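Local structure of transcription regulator AmtR (Mycobacterium smegmatis, 5E57) at residues L20-G25 and W101-L106; A81-H86 and A192-A197; A87-D92 and W175-G180; S94-G99 and S158-R163; E126-Y131 and P152-E157. The protein probably acts as a TetR-family transcription factor that binds regulatory DNA through a helix-turn-helix motif, with a role in nitrogen regulation. All coordinates share one frame; numbering follows the deposited sequence.

In the fold
An all-helical regulator shows how the chemistry of a contact follows its place in the fold. Contact 1 is partly buried and joins the N-terminal DNA-binding region to the body of the subunit, its centre about 32 Å from that of contact 2 at the far end. Contacts 2, 3 and 4 run along helix 82-98: two buried and apolar, the third partly buried and closed by an arginine on backbone carbonyls. Contact 4 shares helix 151-165 with contact 5, where aromatic packing is edged by charged groups facing the second subunit. Contacts 3 and 5 meet through a D92-Y131 hydrogen bond, contacts 1 and 4 through N102 and I160.

Contact 1. Residues L20-G25 and W101-L106; sequences LFTTHG and WNLGAL
T22 has the largest share of this contact, pushing its methyl CG2 towards the backbone of the loop that holds N102 and L103. CG2 lies 3.6 Å from N102 O, and L103 CD2 and L106 CG stand a little farther off around the same methyl. The threonine hydroxyl sits on the other branch: OG1, placed between the backbone N and the carbonyl carbon (chi1 50°), is 4.0 Å from W101 CB, and the two side chains cross at about a right angle. That hydroxyl is already engaged within its own helix, bonded to the carbonyls of A18 and E19; its contact with W101 CB is van der Waals. Next to T22 along the helix, at F21, the L106 methyl CD2 comes 3.7 Å from F21 O and 4.0 Å from F21 CB, while the phenyl ring leads away to pack on helix 52-61.

Helix 9-23 belongs to the DNA-binding region of the TetR fold, whose predicted helix-turn-helix spans residues 30-49, and the segment 101-106 follows helix 82-98 of the larger helical body; the contact is thus a joint between the two regions. At its outer margin T23 CG2 comes within 4.4 Å of W101 CZ3, at an oblique approach to the indole.

The second shell fixes the loop. W101 NE1 bonds to D15 OD1 on helix 9-23, adding a polar tie across the same joint. N102, the centre of an inverse gamma turn marked by the 2.9 Å bond from L103 N to W101 O, gives its ND2 to I160 O of helix 151-165.

Contact 2. Residues A81-H86 and A192-A197; sequences AAPRLH and AELAAA
L194 and H86 form the centre of a helix-helix contact within the larger helical domain of this TetR-family protein, where the start of helix 82-98 meets helix 191-202. The short axes pass 9.7 Å apart and cross at -59°, and L194 is the one large apolar side chain that bridges them from the second helix.

The aromatic part is a CH-pi contact. L194 CG stands 4.0 Å from the centroid of the H86 imidazole and 17° off the ring normal, so it lies over one face, displaced towards the rim. The L194 methyl CD2 lies 3.8 Å from H86 CD2. H86 CG is anti to the backbone N (chi1 -161°), which sets CG out towards L194.

The purely aliphatic part belongs to the other methyl, CD1. It settles against P83 near the start of helix 82-98, 3.7 Å from P83 CA and 4.1 Å from P83 CG, with the proline and leucine side chains crossing at about a right angle. F187 also packs on L194, and L182 and W175 of helix 173-183 on H86.

A polar tie joins the imidazole to the same helix that packs over its face: H86 ND1 hydrogen-bonds to T198 OG1, one turn beyond L194, while H86 CE1 is 4.2 Å from A195 CA.

Contact 3. Residues A87-D92 and W175-G180; sequences ALVIYD and WVIGEG
I90 and W175 bury the most surface here, and they meet as an aliphatic side chain laid against an indole. Both branches of the isoleucine take part. CG2 sits over one face of the six-membered ring, 4.1 Å from its centroid and 18° off the normal, a CH-pi contact displaced towards the rim above CZ2. The other branch ends in CD1, which reaches back towards the root of the tryptophan, 3.8 Å from W175 CE3 and equally near W175 CA. The indole belongs to a residue whose CB points away from helix 82-98; CG is anti to the carbonyl carbon (chi1 -57°), the indole nevertheless lies against I90, and the two side chains cross at about a right angle.

V89, third in buried area, works one position earlier on the helix. Its CG1 touches the backbone of the opposing helix directly, 3.6 Å from G178 CA, and also lies 3.7 Å from I177 CG2. G178 has no side chain, and V89 CG1 and I90 CD1 both come close to its CA. The short axes come within 8.5 Å of each other, an antiparallel pairing at 151°, with V89 and I90 both against this glycine.

Nothing polar crosses between the two segments. Around them, T198 and L202 of helix 191-202 pack on I90, Y131 of helix 118-142 and V156 of helix 151-165 on V89, and V159 of helix 151-165 on I177; with helix 65-75 against L88, Y91 and D92, helices 82-98 and 173-183 pair in the midst of several others.

Contact 4. Residues S94-G99 and S158-R163; sequences SQLCAG and SVINSR
R163 reaches across from helix 151-165 to the C-terminal end of helix 82-98, its guanidinium turned edge-on to the backbone carbonyls of L96 and G99. NH1 gives a hydrogen bond to L96 O at 2.8 Å; the oxygen lies almost in the guanidinium plane and the N-H...O angle is 151°. NH2 bonds to G99 O at 2.7 Å, less straight, with the donor standing well above the carbonyl plane; NH1 adds a weak bond to the same oxygen. A bend in the arginine chain at chi3 (70°) turns NE back; NH1 and NH2 lie by the two carbonyl oxygens.

One turn earlier on helix 151-165 the packing is apolar. V159 CG2 presses on L96 CB at 3.4 Å, tighter than usual van der Waals contact, and the two side chains cross at about a right angle. CG2 occupies the crowded position between the backbone N and the carbonyl carbon, from which it also meets L96 CD1 at 4.0 Å. C97 comes from the neighbouring position, its SG 4.0 Å from V159 CB, while I160 CG1 touches L96 CD1 more distantly.

I177 of helix 173-183 backs V159, and N102 and V169 lie against R163. The short axes run nearly alongside, 9.4 Å apart at -25°, and an arginine on helix 151-165 donates to the backbone carbonyls at the C-terminal end of helix 82-98, a side-chain-to-main-chain tie within the TetR-type helical domain.

Contact 5. Residues E126-Y131 and P152-E157; sequences ELRSAY and PFRLVE
F153 of helix 151-165 is the main bump of this contact, its ring pushed against R128 and Y131 of helix 118-142 in the ligand-binding-type helical domain of a TetR-family regulator. Helix 151-165, like helix 173-183, touches the second subunit, consistent with the helical dimer interface of the family. The hollow that takes the ring is bounded by R128 and Y131, one turn apart. R128 CB lies squarely over one face, 3.8 Å from the F153 centroid and 11° off the normal, and CG follows at 3.7 Å from F153 CD2. The opposite face is covered by E157 CG of F153's own helix, so the phenyl is sandwiched between aliphatic stems.

At the ring's CD1 corner, Y131 CD2 meets F153 CD1 at 3.7 Å, the rings oblique to each other with planes 57° apart. The tyrosine is itself a bump, with F153 CA lying over one of its faces, towards the rim, and it reaches on to V156, whose CG2 is 3.6 Å from Y131 OH. P152 CB touches the ring more distantly, and the hydroxyl is bonded to D92 of helix 82-98.

Beyond F153 the extended R128 chain carries its guanidinium up to that of R154. Charge repulsion there is probably offset by acids: D150 bridges to both arginines, and D166 and D165 of the second subunit pair with R128 and R154 respectively. The two flat groups are inclined at 62°, and R154 NH2 stands over the centre of the R128 guanidinium, 3.2 Å from R128 CZ.

Contact 1. Residues L20-G25 and W101-L106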
# COMPACT_ATOMS: atom_id res chain seq x y z
N LEU A 20 14.10 8.16 -12.46
CA LEU A 20 13.21 8.54 -13.52
C LEU A 20 12.00 7.67 -13.46
O LEU A 20 10.88 8.15 -13.71
CB LEU A 20 13.90 8.42 -14.88
CG LEU A 20 15.09 9.36 -15.05
CD1 LEU A 20 16.09 8.80 -16.02
CD2 LEU A 20 14.61 10.75 -15.47
N PHE A 21 12.18 6.39 -13.15
CA PHE A 21 10.98 5.56 -13.15
C PHE A 21 10.06 5.96 -12.03
O PHE A 21 8.83 5.90 -12.18
CB PHE A 21 11.27 4.07 -12.97
CG PHE A 21 12.08 3.44 -14.11
CD1 PHE A 21 12.16 4.01 -15.32
CD2 PHE A 21 12.68 2.22 -13.93
CE1 PHE A 21 12.89 3.44 -16.35
CE2 PHE A 21 13.43 1.63 -14.94
CZ PHE A 21 13.53 2.24 -16.16
N THR A 22 10.62 6.33 -10.87
CA THR A 22 9.74 6.63 -9.72
C THR A 22 9.24 8.07 -9.73
O THR A 22 8.24 8.36 -9.11
CB THR A 22 10.43 6.42 -8.40
OG1 THR A 22 11.69 7.10 -8.43
CG2 THR A 22 10.64 4.94 -8.17
N THR A 23 9.93 8.97 -10.40
CA THR A 23 9.49 10.35 -10.38
C THR A 23 8.97 10.85 -11.71
O THR A 23 8.26 11.85 -11.72
CB THR A 23 10.61 11.31 -9.84
OG1 THR A 23 11.73 11.30 -10.71
CG2 THR A 23 11.06 10.89 -8.48
N HIS A 24 9.31 10.20 -12.81
CA HIS A 24 8.71 10.55 -14.11
C HIS A 24 7.79 9.44 -14.67
O HIS A 24 6.73 9.71 -15.16
CB HIS A 24 9.83 10.97 -15.10
CG HIS A 24 10.52 12.25 -14.71
ND1 HIS A 24 11.37 12.35 -13.61
CD2 HIS A 24 10.45 13.51 -15.24
CE1 HIS A 24 11.78 13.61 -13.48
NE2 HIS A 24 11.25 14.32 -14.46
N GLY A 25 8.18 8.17 -14.60
CA GLY A 25 7.29 7.13 -15.03
C GLY A 25 8.11 6.05 -15.70
O GLY A 25 9.22 6.31 -16.15
N TRP A 101 15.38 5.83 -3.54
CA TRP A 101 14.20 6.03 -4.36
C TRP A 101 13.12 5.03 -3.96
O TRP A 101 13.39 3.95 -3.49
CB TRP A 101 14.53 5.90 -5.86
CG TRP A 101 15.66 6.79 -6.29
CD1 TRP A 101 16.92 6.42 -6.60
CD2 TRP A 101 15.62 8.21 -6.39
NE1 TRP A 101 17.65 7.50 -6.97
CE2 TRP A 101 16.89 8.63 -6.81
CE3 TRP A 101 14.62 9.16 -6.18
CZ2 TRP A 101 17.22 9.98 -7.02
CZ3 TRP A 101 14.92 10.51 -6.40
CH2 TRP A 101 16.24 10.92 -6.80
N ASN A 102 11.87 5.40 -4.14
CA ASN A 102 10.79 4.57 -3.63
C ASN A 102 10.39 3.46 -4.61
O ASN A 102 9.30 3.47 -5.16
CB ASN A 102 9.58 5.48 -3.27
CG ASN A 102 8.47 4.75 -2.54
OD1 ASN A 102 8.70 3.74 -1.88
ND2 ASN A 102 7.25 5.28 -2.63
N LEU A 103 11.28 2.48 -4.80
CA LEU A 103 11.10 1.45 -5.89
C LEU A 103 9.87 0.61 -5.70
O LEU A 103 9.27 0.17 -6.64
CB LEU A 103 12.30 0.54 -5.99
CG LEU A 103 13.62 1.27 -6.33
CD1 LEU A 103 14.82 0.37 -6.01
CD2 LEU A 103 13.58 1.79 -7.77
N GLY A 104 9.40 0.43 -4.48
CA GLY A 104 8.22 -0.38 -4.28
C GLY A 104 7.00 0.24 -4.89
O GLY A 104 5.96 -0.42 -5.06
N ALA A 105 7.09 1.54 -5.18
CA ALA A 105 6.03 2.21 -5.84
C ALA A 105 5.84 1.64 -7.23
O ALA A 105 4.79 1.84 -7.81
CB ALA A 105 6.31 3.70 -5.98
N LEU A 106 6.82 0.92 -7.76
CA LEU A 106 6.66 0.38 -9.13
C LEU A 106 5.87 -0.98 -9.16
O LEU A 106 5.50 -1.47 -10.23
CB LEU A 106 8.05 0.22 -9.74
CG LEU A 106 8.91 1.49 -9.84
CD1 LEU A 106 10.31 1.06 -10.24
CD2 LEU A 106 8.32 2.53 -10.80

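Contact 2. Residues A81-H86 and A192-A197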
# COMPACT_ATOMS: atom_id res chain seq x y z
N ALA A 81 7.24 -18.20 16.86
CA ALA A 81 7.00 -17.50 15.60
C ALA A 81 7.06 -15.96 15.75
O ALA A 81 7.54 -15.27 14.86
CB ALA A 81 5.65 -17.92 15.02
N ALA A 82 6.53 -15.41 16.84
CA ALA A 82 6.43 -13.94 16.99
C ALA A 82 7.76 -13.20 16.83
O ALA A 82 7.82 -12.23 16.06
CB ALA A 82 5.72 -13.56 18.31
N PRO A 83 8.83 -13.65 17.52
CA PRO A 83 10.08 -12.94 17.34
C PRO A 83 10.60 -13.08 15.93
O PRO A 83 11.43 -12.26 15.50
CB PRO A 83 11.05 -13.63 18.31
CG PRO A 83 10.15 -14.08 19.44
CD PRO A 83 8.83 -14.46 18.76
N ARG A 84 10.14 -14.11 15.21
CA ARG A 84 10.75 -14.37 13.90
C ARG A 84 10.13 -13.44 12.84
O ARG A 84 10.84 -12.77 12.06
CB ARG A 84 10.64 -15.85 13.54
CG ARG A 84 11.68 -16.69 14.32
CD ARG A 84 11.70 -18.11 13.78
NE ARG A 84 10.52 -18.80 14.17
CZ ARG A 84 9.83 -19.69 13.45
NH1 ARG A 84 10.11 -19.98 12.21
NH2 ARG A 84 8.78 -20.25 14.02
N LEU A 85 8.82 -13.37 12.89
CA LEU A 85 8.05 -12.48 12.11
C LEU A 85 8.44 -11.04 12.42
O LEU A 85 8.78 -10.29 11.51
CB LEU A 85 6.60 -12.67 12.40
CG LEU A 85 5.66 -11.71 11.69
CD1 LEU A 85 5.82 -11.86 10.20
CD2 LEU A 85 4.22 -12.03 12.08
N HIS A 86 8.48 -10.69 13.69
CA HIS A 86 8.98 -9.39 14.07
C HIS A 86 10.28 -9.01 13.42
O HIS A 86 10.40 -7.91 12.90
CB HIS A 86 9.07 -9.20 15.57
CG HIS A 86 9.15 -7.75 15.97
ND1 HIS A 86 10.34 -7.13 16.25
CD2 HIS A 86 8.20 -6.80 16.05
CE1 HIS A 86 10.12 -5.84 16.52
NE2 HIS A 86 8.82 -5.63 16.42
N ALA A 192 8.70 -4.26 24.38
CA ALA A 192 10.08 -3.84 24.62
C ALA A 192 11.05 -5.02 24.52
O ALA A 192 12.11 -4.99 23.84
CB ALA A 192 10.19 -3.21 26.00
N GLU A 193 10.70 -6.08 25.22
CA GLU A 193 11.50 -7.32 25.10
C GLU A 193 11.64 -7.77 23.61
O GLU A 193 12.72 -8.11 23.15
CB GLU A 193 10.85 -8.44 25.95
CG GLU A 193 11.57 -9.77 25.93
CD GLU A 193 11.25 -10.59 24.70
OE1 GLU A 193 10.25 -10.26 24.00
OE2 GLU A 193 11.99 -11.57 24.41
N LEU A 194 10.51 -7.80 22.91
CA LEU A 194 10.47 -8.21 21.54
C LEU A 194 11.39 -7.31 20.70
O LEU A 194 12.29 -7.79 19.97
CB LEU A 194 9.01 -8.18 21.07
CG LEU A 194 8.73 -8.62 19.63
CD1 LEU A 194 9.26 -10.03 19.40
CD2 LEU A 194 7.25 -8.59 19.28
N ALA A 195 11.23 -5.99 20.86
CA ALA A 195 12.11 -5.09 20.13
C ALA A 195 13.50 -5.38 20.39
O ALA A 195 14.33 -5.28 19.50
CB ALA A 195 11.86 -3.60 20.44
N ALA A 196 13.83 -5.65 21.65
CA ALA A 196 15.25 -5.77 21.98
C ALA A 196 15.80 -7.06 21.34
O ALA A 196 16.93 -7.09 20.89
CB ALA A 196 15.45 -5.81 23.50
N ALA A 197 15.01 -8.12 21.36
CA ALA A 197 15.43 -9.42 20.71
C ALA A 197 15.72 -9.18 19.22
O ALA A 197 16.75 -9.59 18.66
CB ALA A 197 14.34 -10.47 20.87

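Contact 3. Residues A87-D92 and W175-G180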
# COMPACT_ATOMS: atom_id res chain seq x y z
N ALA A 87 11.26 -9.92 13.41
CA ALA A 87 12.55 -9.61 12.92
C ALA A 87 12.43 -9.41 11.38
O ALA A 87 13.08 -8.53 10.84
CB ALA A 87 13.53 -10.73 13.20
N LEU A 88 11.63 -10.24 10.71
CA LEU A 88 11.49 -10.05 9.27
C LEU A 88 10.89 -8.66 8.96
O LEU A 88 11.34 -7.99 8.05
CB LEU A 88 10.60 -11.15 8.69
CG LEU A 88 10.24 -11.07 7.20
CD1 LEU A 88 11.45 -11.01 6.31
CD2 LEU A 88 9.36 -12.28 6.84
N VAL A 89 9.87 -8.27 9.72
CA VAL A 89 9.15 -7.01 9.46
C VAL A 89 10.14 -5.85 9.64
O VAL A 89 10.26 -4.95 8.79
CB VAL A 89 7.99 -6.87 10.46
CG1 VAL A 89 7.37 -5.52 10.41
CG2 VAL A 89 6.88 -7.87 10.13
N ILE A 90 10.95 -5.88 10.70
CA ILE A 90 11.86 -4.74 10.90
C ILE A 90 12.82 -4.70 9.73
O ILE A 90 13.00 -3.67 9.12
CB ILE A 90 12.63 -4.84 12.19
CG1 ILE A 90 11.67 -4.81 13.36
CG2 ILE A 90 13.72 -3.75 12.30
CD1 ILE A 90 10.64 -3.71 13.41
N TYR A 91 13.39 -5.83 9.37
CA TYR A 91 14.41 -5.87 8.37
C TYR A 91 13.86 -5.42 7.09
O TYR A 91 14.48 -4.62 6.37
CB TYR A 91 14.97 -7.29 8.22
CG TYR A 91 16.03 -7.43 7.16
CD1 TYR A 91 17.37 -7.12 7.45
CD2 TYR A 91 15.72 -7.86 5.89
CE1 TYR A 91 18.37 -7.25 6.49
CE2 TYR A 91 16.74 -8.06 4.92
CZ TYR A 91 18.07 -7.74 5.22
OH TYR A 91 19.10 -7.89 4.30
N ASP A 92 12.69 -5.93 6.77
CA ASP A 92 12.14 -5.64 5.42
C ASP A 92 11.66 -4.18 5.36
O ASP A 92 11.97 -3.45 4.41
CB ASP A 92 10.99 -6.62 5.15
CG ASP A 92 10.63 -6.74 3.69
OD1 ASP A 92 11.22 -6.03 2.83
OD2 ASP A 92 9.68 -7.55 3.44
N TRP A 175 9.74 0.18 13.21
CA TRP A 175 9.39 -0.34 14.51
C TRP A 175 7.96 -0.18 14.79
O TRP A 175 7.37 -1.02 15.47
CB TRP A 175 10.29 0.24 15.64
CG TRP A 175 11.76 -0.01 15.38
CD1 TRP A 175 12.62 0.79 14.62
CD2 TRP A 175 12.53 -1.14 15.76
NE1 TRP A 175 13.89 0.22 14.57
CE2 TRP A 175 13.86 -0.95 15.29
CE3 TRP A 175 12.27 -2.27 16.54
CZ2 TRP A 175 14.89 -1.90 15.51
CZ3 TRP A 175 13.29 -3.19 16.75
CH2 TRP A 175 14.56 -3.01 16.24
N VAL A 176 7.39 0.89 14.26
CA VAL A 176 5.96 1.13 14.42
C VAL A 176 5.18 0.08 13.66
O VAL A 176 4.16 -0.43 14.13
CB VAL A 176 5.61 2.54 13.90
CG1 VAL A 176 4.11 2.76 13.86
CG2 VAL A 176 6.31 3.62 14.74
N ILE A 177 5.69 -0.22 12.48
CA ILE A 177 5.13 -1.24 11.65
C ILE A 177 5.24 -2.64 12.32
O ILE A 177 4.32 -3.43 12.23
CB ILE A 177 5.86 -1.24 10.29
CG1 ILE A 177 5.48 0.04 9.54
CG2 ILE A 177 5.53 -2.50 9.49
CD1 ILE A 177 4.10 -0.00 8.98
N GLY A 178 6.39 -2.88 12.94
CA GLY A 178 6.67 -4.09 13.64
C GLY A 178 5.67 -4.32 14.74
O GLY A 178 5.11 -5.38 14.83
N GLU A 179 5.39 -3.28 15.54
CA GLU A 179 4.38 -3.47 16.57
C GLU A 179 2.95 -3.76 16.01
O GLU A 179 2.26 -4.66 16.49
CB GLU A 179 4.33 -2.25 17.50
CG GLU A 179 3.27 -2.52 18.55
CD GLU A 179 3.35 -1.61 19.77
OE1 GLU A 179 4.39 -0.89 19.94
OE2 GLU A 179 2.33 -1.66 20.50
N GLY A 180 2.53 -2.98 15.02
CA GLY A 180 1.25 -3.18 14.39
C GLY A 180 1.07 -4.54 13.77
O GLY A 180 -0.02 -5.11 13.87

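Contact 4. Residues S94-G99 and S158-R163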
# COMPACT_ATOMS: atom_id res chain seq x y z
N SER A 94 12.57 -1.71 7.12
CA SER A 94 13.80 -0.88 7.04
C SER A 94 14.39 -0.77 5.66
O SER A 94 14.73 0.36 5.18
CB SER A 94 14.86 -1.37 7.97
OG SER A 94 14.35 -1.49 9.30
N GLN A 95 14.56 -1.91 4.98
CA GLN A 95 15.12 -1.85 3.61
C GLN A 95 14.25 -1.04 2.60
O GLN A 95 14.79 -0.29 1.76
CB GLN A 95 15.32 -3.27 3.07
CG GLN A 95 16.62 -3.88 3.59
CD GLN A 95 17.26 -4.84 2.59
OE1 GLN A 95 18.43 -5.25 2.75
NE2 GLN A 95 16.50 -5.20 1.56
N LEU A 96 12.94 -1.20 2.68
CA LEU A 96 12.03 -0.38 1.87
C LEU A 96 12.10 1.10 2.24
O LEU A 96 11.88 1.96 1.39
CB LEU A 96 10.58 -0.85 1.96
CG LEU A 96 10.25 -2.25 1.41
CD1 LEU A 96 8.79 -2.61 1.61
CD2 LEU A 96 10.62 -2.37 -0.05
N CYS A 97 12.38 1.41 3.50
CA CYS A 97 12.56 2.82 3.90
C CYS A 97 13.92 3.33 3.50
O CYS A 97 14.08 4.54 3.39
CB CYS A 97 12.42 3.02 5.40
SG CYS A 97 10.75 2.79 5.93
N ALA A 98 14.89 2.46 3.29
CA ALA A 98 16.25 2.97 3.16
C ALA A 98 16.56 3.28 1.73
O ALA A 98 17.57 3.87 1.43
CB ALA A 98 17.27 1.97 3.68
N GLY A 99 15.72 2.89 0.82
CA GLY A 99 16.05 3.20 -0.55
C GLY A 99 16.32 4.70 -0.77
O GLY A 99 15.65 5.55 -0.22
N SER A 158 3.12 -1.05 3.25
CA SER A 158 2.57 0.29 3.42
C SER A 158 3.64 1.35 3.55
O SER A 158 3.39 2.55 3.32
CB SER A 158 1.59 0.37 4.58
OG SER A 158 2.24 0.55 5.79
N VAL A 159 4.85 0.98 3.85
CA VAL A 159 5.90 2.05 3.94
C VAL A 159 6.13 2.76 2.58
O VAL A 159 6.56 3.93 2.54
CB VAL A 159 7.21 1.56 4.63
CG1 VAL A 159 6.90 0.80 5.90
CG2 VAL A 159 8.07 0.71 3.72
N ILE A 160 5.86 2.02 1.51
CA ILE A 160 5.94 2.53 0.15
C ILE A 160 4.94 3.69 -0.02
O ILE A 160 5.32 4.76 -0.47
CB ILE A 160 5.64 1.47 -0.90
CG1 ILE A 160 6.67 0.34 -0.95
CG2 ILE A 160 5.54 2.11 -2.29
CD1 ILE A 160 6.04 -0.97 -1.48
N ASN A 161 3.72 3.48 0.44
CA ASN A 161 2.73 4.54 0.45
C ASN A 161 3.13 5.71 1.37
O ASN A 161 2.90 6.86 1.03
CB ASN A 161 1.39 4.00 0.89
CG ASN A 161 0.93 2.82 0.03
OD1 ASN A 161 0.03 2.95 -0.80
ND2 ASN A 161 1.56 1.66 0.22
N SER A 162 3.73 5.44 2.53
CA SER A 162 4.22 6.51 3.44
C SER A 162 5.28 7.38 2.78
O SER A 162 5.23 8.60 2.87
CB SER A 162 4.78 5.96 4.75
OG SER A 162 3.81 5.23 5.48
N ARG A 163 6.23 6.74 2.09
CA ARG A 163 7.28 7.46 1.37
C ARG A 163 6.75 8.39 0.26
O ARG A 163 7.34 9.43 -0.04
CB ARG A 163 8.25 6.46 0.74
CG ARG A 163 9.21 5.87 1.73
CD ARG A 163 10.26 5.04 1.03
NE ARG A 163 11.18 5.88 0.28
CZ ARG A 163 12.39 5.51 -0.08
NH1 ARG A 163 12.86 4.28 0.25
NH2 ARG A 163 13.17 6.38 -0.78

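Contact 5. Residues E126-Y131 and P152-E157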
# COMPACT_ATOMS: atom_id res chain seq x y z
N GLU A 126 6.34 -15.49 -3.09
CA GLU A 126 7.04 -16.34 -2.08
C GLU A 126 7.37 -15.57 -0.80
O GLU A 126 7.33 -16.10 0.33
CB GLU A 126 8.40 -16.81 -2.63
CG GLU A 126 8.43 -18.18 -3.25
CD GLU A 126 9.78 -18.48 -3.94
OE1 GLU A 126 10.87 -18.24 -3.35
OE2 GLU A 126 9.74 -18.95 -5.09
N LEU A 127 7.70 -14.29 -0.96
CA LEU A 127 7.91 -13.47 0.24
C LEU A 127 6.63 -13.36 1.00
O LEU A 127 6.57 -13.56 2.28
CB LEU A 127 8.41 -12.09 -0.13
CG LEU A 127 8.77 -11.21 1.04
CD1 LEU A 127 9.76 -11.86 2.00
CD2 LEU A 127 9.29 -9.87 0.54
N ARG A 128 5.58 -13.07 0.23
CA ARG A 128 4.24 -12.96 0.79
C ARG A 128 3.82 -14.24 1.49
O ARG A 128 3.22 -14.21 2.59
CB ARG A 128 3.23 -12.54 -0.27
CG ARG A 128 1.80 -12.45 0.18
CD ARG A 128 0.84 -12.18 -0.94
NE ARG A 128 -0.55 -12.05 -0.49
CZ ARG A 128 -1.62 -12.17 -1.29
NH1 ARG A 128 -1.50 -12.34 -2.57
NH2 ARG A 128 -2.83 -11.98 -0.82
N SER A 129 4.15 -15.36 0.87
CA SER A 129 3.76 -16.65 1.40
C SER A 129 4.57 -16.93 2.67
O SER A 129 4.05 -17.54 3.64
CB SER A 129 3.95 -17.74 0.32
OG SER A 129 3.83 -19.02 0.89
N ALA A 130 5.84 -16.48 2.71
CA ALA A 130 6.60 -16.68 3.89
C ALA A 130 6.02 -15.91 5.04
O ALA A 130 5.95 -16.39 6.15
CB ALA A 130 8.04 -16.30 3.68
N TYR A 131 5.64 -14.67 4.81
CA TYR A 131 5.02 -13.88 5.84
C TYR A 131 3.78 -14.53 6.36
O TYR A 131 3.54 -14.56 7.56
CB TYR A 131 4.63 -12.47 5.31
CG TYR A 131 5.70 -11.39 5.43
CD1 TYR A 131 5.81 -10.63 6.57
CD2 TYR A 131 6.52 -11.04 4.34
CE1 TYR A 131 6.73 -9.60 6.67
CE2 TYR A 131 7.43 -10.02 4.45
CZ TYR A 131 7.54 -9.30 5.62
OH TYR A 131 8.49 -8.26 5.71
N PRO A 152 0.40 -8.58 8.10
CA PRO A 152 1.76 -8.07 8.37
C PRO A 152 2.52 -7.75 7.11
O PRO A 152 3.28 -6.73 7.05
CB PRO A 152 2.43 -9.24 9.09
CG PRO A 152 1.31 -9.84 9.83
CD PRO A 152 0.16 -9.82 8.85
N PHE A 153 2.28 -8.56 6.07
CA PHE A 153 2.87 -8.24 4.74
C PHE A 153 2.37 -6.90 4.24
O PHE A 153 3.15 -6.08 3.78
CB PHE A 153 2.56 -9.34 3.74
CG PHE A 153 3.02 -9.08 2.34
CD1 PHE A 153 4.32 -9.13 2.01
CD2 PHE A 153 2.07 -8.92 1.31
CE1 PHE A 153 4.73 -8.95 0.68
CE2 PHE A 153 2.47 -8.73 0.00
CZ PHE A 153 3.80 -8.74 -0.31
N ARG A 154 1.10 -6.69 4.32
CA ARG A 154 0.51 -5.44 3.83
C ARG A 154 1.01 -4.23 4.63
O ARG A 154 1.29 -3.20 4.03
CB ARG A 154 -0.98 -5.52 3.87
CG ARG A 154 -1.59 -6.64 3.05
CD ARG A 154 -1.25 -6.48 1.59
NE ARG A 154 -1.58 -7.66 0.79
CZ ARG A 154 -1.18 -7.87 -0.46
NH1 ARG A 154 -0.41 -7.03 -1.09
NH2 ARG A 154 -1.51 -8.98 -1.09
N LEU A 155 1.18 -4.37 5.94
CA LEU A 155 1.76 -3.31 6.79
C LEU A 155 3.17 -2.98 6.43
O LEU A 155 3.54 -1.80 6.33
CB LEU A 155 1.68 -3.65 8.28
CG LEU A 155 0.28 -3.47 8.81
CD1 LEU A 155 0.06 -4.26 10.08
CD2 LEU A 155 0.03 -2.00 9.04
N VAL A 156 3.95 -3.99 6.06
CA VAL A 156 5.32 -3.70 5.62
C VAL A 156 5.38 -2.95 4.32
O VAL A 156 6.17 -1.95 4.17
CB VAL A 156 6.13 -5.01 5.46
CG1 VAL A 156 7.43 -4.79 4.72
CG2 VAL A 156 6.32 -5.67 6.80
N GLU A 157 4.55 -3.38 3.37
CA GLU A 157 4.47 -2.72 2.08
C GLU A 157 3.85 -1.32 2.19
O GLU A 157 4.11 -0.47 1.34
CB GLU A 157 3.73 -3.63 1.01
CG GLU A 157 4.66 -4.83 0.63
CD GLU A 157 4.45 -5.36 -0.76
OE1 GLU A 157 3.34 -5.13 -1.29
OE2 GLU A 157 5.38 -6.04 -1.31